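Local coordinates for protein 2-pyrone-4,6-dicarboxylic acid hydrolase, putative (Pseudomonas putida, PDB 2FFI) that probably acts as a 2-pyrone-4,6-dicarboxylate lactonase, a TIM-barrel hydrolase of the amidohydrolase family, although its function has not been established, at residues A40-Y45 with L76-G81; G85-E90 with A99-L104; T13-H18 with T272-F277. One frame throughout, in Å; residues are numbered along the deposited sequence.

Contact 1 (A40-Y45 with L76-G81); sequences APLGDY and LQTVPG
L42 meets T78 and V79, and this one side chain carries the whole of the 40-45 side of the contact. P41, the N-cap residue, comes just before it and leads into helix 42-51, whose first turn shows a weak backbone bond from Y45 N to P41 O. In L42 the branch CD1 does all the touching. It reaches T78 CG2 at 3.5 Å, the two side chains running toward each other tip to tip, and V79 CG2 at 4.0 Å. T78 can offer its methyl because CG2 stands anti to the backbone N; OG1 lies beside that N instead and is hydrogen-bonded to S74 O, one turn back in the same helix. V79, the first residue to leave helical geometry after helix 70-78, adds a second, looser methyl contact through CG2. No hydrogen bond crosses, and only 113 Å² is buried in total, so the join is small and apolar. L42 also touches A75 and L83, while Y45 turns to D16 and W237. The start of one helix packing on the end of the next, with the centre of the contact about 17 Å from the centre of the chain, is consistent with the outer helical layer of a TIM barrel.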
loop_
_atom_site.group_PDB
_atom_site.type_symbol
_atom_site.label_atom_id
_atom_site.label_comp_id
_atom_site.label_asym_id
_atom_site.label_seq_id
_atom_site.Cartn_x
_atom_site.Cartn_y
_atom_site.Cartn_z
ATOM N N ALA A 40 1.556 17.812 -3.232
ATOM C CA ALA A 40 0.924 16.964 -2.215
ATOM C C ALA A 40 1.713 17.049 -0.914
ATOM O O ALA A 40 2.223 16.049 -0.417
ATOM C CB ALA A 40 0.864 15.515 -2.704
ATOM N N PRO A 41 1.809 18.255 -0.336
ATOM C CA PRO A 41 2.552 18.439 0.914
ATOM C C PRO A 41 1.968 17.663 2.103
ATOM O O PRO A 41 0.793 17.295 2.112
ATOM C CB PRO A 41 2.505 19.951 1.115
ATOM C CG PRO A 41 1.159 20.309 0.591
ATOM C CD PRO A 41 1.059 19.478 -0.683
ATOM N N LEU A 42 2.802 17.425 3.105
ATOM C CA LEU A 42 2.373 16.687 4.277
ATOM C C LEU A 42 1.128 17.366 4.857
ATOM O O LEU A 42 0.127 16.718 5.154
ATOM C CB LEU A 42 3.495 16.660 5.318
ATOM C CG LEU A 42 3.863 15.357 6.021
ATOM C CD1 LEU A 42 4.649 15.719 7.253
ATOM C CD2 LEU A 42 2.638 14.557 6.405
ATOM N N GLY A 43 1.193 18.680 4.997
ATOM C CA GLY A 43 0.069 19.410 5.550
ATOM C C GLY A 43 -1.263 19.069 4.903
ATOM O O GLY A 43 -2.269 18.830 5.587
ATOM N N ASP A 44 -1.299 19.045 3.577
ATOM C CA ASP A 44 -2.561 18.745 2.925
ATOM C C ASP A 44 -3.066 17.371 3.317
ATOM O O ASP A 44 -4.232 17.211 3.673
ATOM C CB ASP A 44 -2.431 18.839 1.406
ATOM C CG ASP A 44 -2.219 20.265 0.918
ATOM O OD1 ASP A 44 -2.315 20.476 -0.314
ATOM O OD2 ASP A 44 -1.947 21.167 1.751
ATOM N N TYR A 45 -2.190 16.377 3.247
ATOM C CA TYR A 45 -2.560 15.009 3.592
ATOM C C TYR A 45 -3.043 14.906 5.032
ATOM O O TYR A 45 -4.057 14.269 5.313
ATOM C CB TYR A 45 -1.365 14.089 3.400
ATOM C CG TYR A 45 -1.643 12.684 3.846
ATOM C CD1 TYR A 45 -2.711 11.969 3.318
ATOM C CD2 TYR A 45 -0.838 12.064 4.796
ATOM C CE1 TYR A 45 -2.969 10.665 3.733
ATOM C CE2 TYR A 45 -1.085 10.770 5.208
ATOM C CZ TYR A 45 -2.145 10.083 4.676
ATOM O OH TYR A 45 -2.388 8.805 5.074
ATOM N N LEU A 76 8.244 11.958 7.946
ATOM C CA LEU A 76 8.043 11.019 9.039
ATOM C C LEU A 76 8.488 11.670 10.350
ATOM O O LEU A 76 7.803 11.574 11.372
ATOM C CB LEU A 76 8.844 9.739 8.787
ATOM C CG LEU A 76 8.065 8.440 8.564
ATOM C CD1 LEU A 76 6.786 8.729 7.833
ATOM C CD2 LEU A 76 8.926 7.458 7.787
ATOM N N GLN A 77 9.629 12.350 10.308
ATOM C CA GLN A 77 10.166 13.013 11.489
ATOM C C GLN A 77 9.339 14.258 11.844
ATOM O O GLN A 77 9.249 14.640 13.019
ATOM C CB GLN A 77 11.622 13.416 11.240
ATOM C CG GLN A 77 12.456 12.370 10.546
ATOM C CD GLN A 77 13.796 12.914 10.079
ATOM O OE1 GLN A 77 13.931 14.112 9.800
ATOM N NE2 GLN A 77 14.793 12.033 9.977
ATOM N N THR A 78 8.748 14.881 10.822
ATOM C CA THR A 78 7.932 16.081 10.987
ATOM C C THR A 78 6.748 15.812 11.918
ATOM O O THR A 78 6.403 16.633 12.765
ATOM C CB THR A 78 7.444 16.576 9.613
ATOM O OG1 THR A 78 8.535 17.210 8.936
ATOM C CG2 THR A 78 6.309 17.567 9.747
ATOM N N VAL A 79 6.136 14.650 11.760
ATOM C CA VAL A 79 5.025 14.263 12.606
ATOM C C VAL A 79 5.356 12.890 13.157
ATOM O O VAL A 79 4.872 11.863 12.662
ATOM C CB VAL A 79 3.711 14.190 11.827
ATOM C CG1 VAL A 79 3.194 15.589 11.559
ATOM C CG2 VAL A 79 3.926 13.444 10.513
ATOM N N PRO A 80 6.205 12.855 14.196
ATOM C CA PRO A 80 6.618 11.597 14.829
ATOM C C PRO A 80 5.475 10.758 15.416
ATOM O O PRO A 80 4.574 11.280 16.067
ATOM C CB PRO A 80 7.615 12.068 15.885
ATOM C CG PRO A 80 7.099 13.438 16.248
ATOM C CD PRO A 80 6.787 14.018 14.897
ATOM N N GLY A 81 5.532 9.452 15.174
ATOM C CA GLY A 81 4.520 8.557 15.688
ATOM C C GLY A 81 3.275 8.500 14.835
ATOM O O GLY A 81 2.703 7.427 14.641
#

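Contact 2 (G85-E90 with A99-L104); sequences GVVMLE and AEMARL
M101, a selenomethionine, lays its SE atom against two aliphatic branches of the 85-90 segment, overlapping L89 and V87 together. The closer approach is to L89, where CD2 stands 3.7 Å from M101 SE and 3.9 Å from M101 CE. These two side chains slide past each other in opposite directions, and L89 CD2 borders both the selenium and the terminal methyl. V87 meets the same selenium from a different angle: its CG2 is 3.9 Å from M101 SE, and the two side chains cross obliquely. The reach of M101 follows from its torsions. CG lies anti to the carbonyl carbon, and beyond it the chain is extended (chi2 178°, chi3 174°), carrying SE and CE out to the 85-90 segment, although the nearest alpha carbons, V87 CA and M101 CA, are 9.0 Å apart. Along an extended backbone V87 and L89, two residues apart, both point toward the helix, with M88 between them taking no part. No hydrogen bond links the segments; the 101 Å² buried between them comes from apolar packing alone. Helix 95-102 thus packs back on the extended segment that leads into it, consistent with the helix-over-sheet layering of a TIM barrel. Around this pair, M101 also touches V106 and W138, and V87 rests on L72 and L73 of helix 70-78. The backbone of V87 bonds to G108 and R110, placing the 85-90 segment alongside strand 108-110, while L89 reaches V109 of that strand and L129 of helix 127-136.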
loop_
_atom_site.group_PDB
_atom_site.type_symbol
_atom_site.label_atom_id
_atom_site.label_comp_id
_atom_site.label_asym_id
_atom_site.label_seq_id
_atom_site.Cartn_x
_atom_site.Cartn_y
_atom_site.Cartn_z
ATOM N N GLY A 85 4.784 4.827 6.868
ATOM C CA GLY A 85 5.343 4.831 5.529
ATOM C C GLY A 85 6.351 3.754 5.132
ATOM O O GLY A 85 7.158 3.290 5.944
ATOM N N VAL A 86 6.291 3.378 3.851
ATOM C CA VAL A 86 7.154 2.370 3.248
ATOM C C VAL A 86 8.025 3.042 2.188
ATOM O O VAL A 86 7.617 4.045 1.597
ATOM C CB VAL A 86 6.317 1.256 2.586
ATOM C CG1 VAL A 86 5.130 0.901 3.464
ATOM C CG2 VAL A 86 5.863 1.676 1.222
ATOM N N VAL A 87 9.221 2.504 1.957
ATOM C CA VAL A 87 10.135 3.083 0.972
ATOM C C VAL A 87 10.502 2.144 -0.191
ATOM O O VAL A 87 10.009 1.013 -0.284
ATOM C CB VAL A 87 11.460 3.553 1.651
ATOM C CG1 VAL A 87 11.175 4.622 2.689
ATOM C CG2 VAL A 87 12.176 2.373 2.290
HETATM N N MSE A 88 11.342 2.646 -1.095
HETATM C CA MSE A 88 11.835 1.865 -2.224
HETATM C C MSE A 88 13.359 1.887 -2.121
HETATM O O MSE A 88 13.978 2.944 -2.067
HETATM C CB MSE A 88 11.349 2.441 -3.560
HETATM C CG MSE A 88 9.881 2.112 -3.860
HETATM SE SE MSE A 88 9.236 2.602 -5.652
HETATM C CE MSE A 88 10.001 1.086 -6.643
ATOM N N LEU A 89 13.960 0.708 -2.063
ATOM C CA LEU A 89 15.404 0.602 -1.909
ATOM C C LEU A 89 16.137 0.129 -3.154
ATOM O O LEU A 89 15.611 -0.648 -3.952
ATOM C CB LEU A 89 15.717 -0.346 -0.760
ATOM C CG LEU A 89 15.066 0.011 0.572
ATOM C CD1 LEU A 89 15.215 -1.170 1.522
ATOM C CD2 LEU A 89 15.698 1.263 1.148
ATOM N N GLU A 90 17.372 0.592 -3.305
ATOM C CA GLU A 90 18.182 0.207 -4.450
ATOM C C GLU A 90 18.549 -1.269 -4.287
ATOM O O GLU A 90 18.474 -1.814 -3.188
ATOM C CB GLU A 90 19.443 1.074 -4.520
ATOM C CG GLU A 90 19.941 1.393 -5.939
ATOM C CD GLU A 90 19.400 2.708 -6.478
ATOM O OE1 GLU A 90 18.408 2.703 -7.247
ATOM O OE2 GLU A 90 19.971 3.762 -6.123
ATOM N N ALA A 99 18.123 0.002 9.310
ATOM C CA ALA A 99 17.873 0.179 10.725
ATOM C C ALA A 99 17.527 1.621 10.978
ATOM O O ALA A 99 16.517 1.911 11.611
ATOM C CB ALA A 99 19.096 -0.208 11.514
ATOM N N GLU A 100 18.367 2.525 10.478
ATOM C CA GLU A 100 18.147 3.960 10.653
ATOM C C GLU A 100 16.812 4.405 10.060
ATOM O O GLU A 100 16.260 5.414 10.486
ATOM C CB GLU A 100 19.289 4.762 10.026
ATOM C CG GLU A 100 19.173 6.269 10.239
ATOM C CD GLU A 100 20.530 6.962 10.262
ATOM O OE1 GLU A 100 21.345 6.695 9.339
ATOM O OE2 GLU A 100 20.785 7.776 11.195
HETATM N N MSE A 101 16.292 3.651 9.093
HETATM C CA MSE A 101 15.016 3.996 8.504
HETATM C C MSE A 101 13.905 3.508 9.420
HETATM O O MSE A 101 12.947 4.245 9.696
HETATM C CB MSE A 101 14.869 3.370 7.122
HETATM C CG MSE A 101 15.634 4.097 6.025
HETATM SE SE MSE A 101 15.456 3.224 4.290
HETATM C CE MSE A 101 16.381 4.546 3.208
ATOM N N ALA A 102 14.038 2.271 9.900
ATOM C CA ALA A 102 13.032 1.693 10.789
ATOM C C ALA A 102 12.983 2.548 12.031
ATOM O O ALA A 102 11.952 2.672 12.690
ATOM C CB ALA A 102 13.397 0.268 11.158
ATOM N N ARG A 103 14.111 3.146 12.351
ATOM C CA ARG A 103 14.151 3.987 13.514
ATOM C C ARG A 103 13.356 5.250 13.198
ATOM O O ARG A 103 12.854 5.921 14.103
ATOM C CB ARG A 103 15.601 4.313 13.850
ATOM C CG ARG A 103 15.823 4.894 15.238
ATOM C CD ARG A 103 17.310 5.117 15.487
ATOM N NE ARG A 103 18.089 3.893 15.269
ATOM C CZ ARG A 103 19.192 3.833 14.525
ATOM N NH1 ARG A 103 19.832 2.684 14.387
ATOM N NH2 ARG A 103 19.648 4.918 13.908
ATOM N N LEU A 104 13.223 5.565 11.913
ATOM C CA LEU A 104 12.484 6.759 11.500
ATOM C C LEU A 104 11.007 6.481 11.357
ATOM O O LEU A 104 10.196 7.405 11.367
ATOM C CB LEU A 104 13.003 7.297 10.167
ATOM C CG LEU A 104 14.397 7.906 10.138
ATOM C CD1 LEU A 104 14.773 8.289 8.702
ATOM C CD2 LEU A 104 14.432 9.134 11.056
#

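Contact 3 (T13-H18 with T272-F277); sequences TAIDSH and TARALF
This is a buried strand-to-helix packing contact between the N-terminal strand 15-16 and the end of the C-terminal helix 262-276, centred about 11 Å from the centre of the chain. First strand meets last long helix, as in the closure of a TIM barrel; H18 and H20, just after the strand, are consistent with the amidohydrolase HxH motif. The nearest alpha carbons, I15 CA and A273 CA, are 6.5 Å apart, a close approach that the small alanine side chain permits. I15 works with two branches. CG2, anti to the backbone N, lies 4.0 Å from A273 CB, while CD1 at the end of the other branch comes 3.6 Å from both R274 CA and R274 CB. The I15 and R274 side chains cross at about a right angle; the arginine's CG is anti to its own backbone N (chi1 173°), and its end leads away from the strand toward D271, with which NH1 forms a long, weak ion pair. Farther along, S17 CB approaches F277 CE1 obliquely at 4.3 Å. The serine hydroxyl is engaged by W233 O. F277 N bonds to A273 O, and the same oxygen lies in the ring plane at its edge. No hydrogen bond crosses between the segments, which together bury 187 Å². Strand 15-16 runs parallel to strand 56-57, while F277 touches M232 of strand 231-234, and T272 and L276 rest on W195 of strand 194-199.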
loop_
_atom_site.group_PDB
_atom_site.type_symbol
_atom_site.label_atom_id
_atom_site.label_comp_id
_atom_site.label_asym_id
_atom_site.label_seq_id
_atom_site.Cartn_x
_atom_site.Cartn_y
_atom_site.Cartn_z
ATOM N N THR A 13 -7.381 6.812 16.479
ATOM C CA THR A 13 -8.785 6.616 16.140
ATOM C C THR A 13 -8.966 5.735 14.883
ATOM O O THR A 13 -9.836 4.859 14.860
ATOM C CB THR A 13 -9.464 7.981 15.953
ATOM O OG1 THR A 13 -10.870 7.794 15.792
ATOM C CG2 THR A 13 -8.898 8.702 14.742
ATOM N N ALA A 14 -8.157 5.966 13.844
ATOM C CA ALA A 14 -8.208 5.156 12.620
ATOM C C ALA A 14 -6.929 5.341 11.813
ATOM O O ALA A 14 -6.348 6.427 11.813
ATOM C CB ALA A 14 -9.424 5.514 11.780
ATOM N N ILE A 15 -6.506 4.281 11.116
ATOM C CA ILE A 15 -5.268 4.301 10.325
ATOM C C ILE A 15 -5.396 4.111 8.817
ATOM O O ILE A 15 -5.896 3.092 8.347
ATOM C CB ILE A 15 -4.270 3.225 10.796
ATOM C CG1 ILE A 15 -3.994 3.360 12.302
ATOM C CG2 ILE A 15 -2.978 3.362 10.001
ATOM C CD1 ILE A 15 -3.309 2.138 12.921
ATOM N N ASP A 16 -4.907 5.099 8.069
ATOM C CA ASP A 16 -4.913 5.072 6.598
ATOM C C ASP A 16 -3.632 4.407 6.100
ATOM O O ASP A 16 -2.554 4.944 6.299
ATOM C CB ASP A 16 -4.971 6.509 6.032
ATOM C CG ASP A 16 -4.661 6.575 4.533
ATOM O OD1 ASP A 16 -4.567 7.713 4.001
ATOM O OD2 ASP A 16 -4.521 5.501 3.883
ATOM N N SER A 17 -3.731 3.251 5.456
ATOM C CA SER A 17 -2.524 2.617 4.935
ATOM C C SER A 17 -2.420 3.013 3.464
ATOM O O SER A 17 -3.425 3.143 2.786
ATOM C CB SER A 17 -2.587 1.090 5.084
ATOM O OG SER A 17 -3.670 0.539 4.362
ATOM N N HIS A 18 -1.213 3.247 2.979
ATOM C CA HIS A 18 -1.016 3.634 1.575
ATOM C C HIS A 18 -1.443 5.068 1.213
ATOM O O HIS A 18 -2.623 5.391 1.148
ATOM C CB HIS A 18 -1.731 2.650 0.644
ATOM C CG HIS A 18 -1.052 2.479 -0.674
ATOM N ND1 HIS A 18 -1.054 3.455 -1.647
ATOM C CD2 HIS A 18 -0.335 1.447 -1.178
ATOM C CE1 HIS A 18 -0.370 3.031 -2.695
ATOM N NE2 HIS A 18 0.076 1.815 -2.436
ATOM N N THR A 272 -6.110 -4.204 11.757
ATOM C CA THR A 272 -5.115 -4.751 10.852
ATOM C C THR A 272 -3.919 -3.834 10.632
ATOM O O THR A 272 -2.802 -4.185 10.979
ATOM C CB THR A 272 -5.731 -5.078 9.491
ATOM O OG1 THR A 272 -6.814 -5.993 9.671
ATOM C CG2 THR A 272 -4.709 -5.732 8.582
ATOM N N ALA A 273 -4.132 -2.658 10.061
ATOM C CA ALA A 273 -2.999 -1.787 9.820
ATOM C C ALA A 273 -2.216 -1.523 11.094
ATOM O O ALA A 273 -0.994 -1.386 11.052
ATOM C CB ALA A 273 -3.454 -0.483 9.210
ATOM N N ARG A 274 -2.906 -1.453 12.231
ATOM C CA ARG A 274 -2.237 -1.194 13.515
ATOM C C ARG A 274 -1.239 -2.288 13.906
ATOM O O ARG A 274 -0.261 -2.031 14.602
ATOM C CB ARG A 274 -3.274 -1.035 14.629
ATOM C CG ARG A 274 -2.691 -0.930 16.035
ATOM C CD ARG A 274 -3.778 -0.590 17.021
ATOM N NE ARG A 274 -4.872 -1.554 16.921
ATOM C CZ ARG A 274 -4.732 -2.851 17.164
ATOM N NH1 ARG A 274 -5.770 -3.668 17.046
ATOM N NH2 ARG A 274 -3.548 -3.327 17.532
ATOM N N ALA A 275 -1.497 -3.512 13.464
ATOM C CA ALA A 275 -0.601 -4.613 13.767
ATOM C C ALA A 275 0.606 -4.587 12.825
ATOM O O ALA A 275 1.742 -4.436 13.271
ATOM C CB ALA A 275 -1.338 -5.936 13.651
ATOM N N LEU A 276 0.354 -4.709 11.524
ATOM C CA LEU A 276 1.416 -4.715 10.518
ATOM C C LEU A 276 2.405 -3.562 10.635
ATOM O O LEU A 276 3.607 -3.745 10.453
ATOM C CB LEU A 276 0.811 -4.700 9.112
ATOM C CG LEU A 276 1.747 -5.087 7.972
ATOM C CD1 LEU A 276 2.040 -6.570 8.105
ATOM C CD2 LEU A 276 1.117 -4.772 6.625
ATOM N N PHE A 277 1.904 -2.368 10.924
ATOM C CA PHE A 277 2.785 -1.207 11.035
ATOM C C PHE A 277 3.115 -0.862 12.468
ATOM O O PHE A 277 3.710 0.172 12.732
ATOM C CB PHE A 277 2.171 0.025 10.349
ATOM C CG PHE A 277 1.941 -0.159 8.886
ATOM C CD1 PHE A 277 0.765 -0.730 8.431
ATOM C CD2 PHE A 277 2.931 0.172 7.966
ATOM C CE1 PHE A 277 0.573 -0.978 7.084
ATOM C CE2 PHE A 277 2.750 -0.072 6.611
ATOM C CZ PHE A 277 1.568 -0.650 6.169
#

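Overall arrangement
From the N terminus, the chain passes first through segment 13-18, the opening half of contact 3, whose partner 272-277 lies 254 residues further on. That long closure, joining strand 15-16 to helix 262-276 near the two ends of the chain, encloses both other contacts. Contact 1 closes a loop of 30 residues, joining helix 42-51 to helix 70-78; contact 2 then follows in series, bringing helix 95-102 onto the segment before it across just eight residues. Neither crosses the other. Their centres lie 16 Å apart, yet Q77 and L104 pack together. Y45 OH probably hydrogen-bonds to D16 OD1 (2.7 Å), linking contacts 1 and 3, and V86 packs on F277 between contacts 2 and 3.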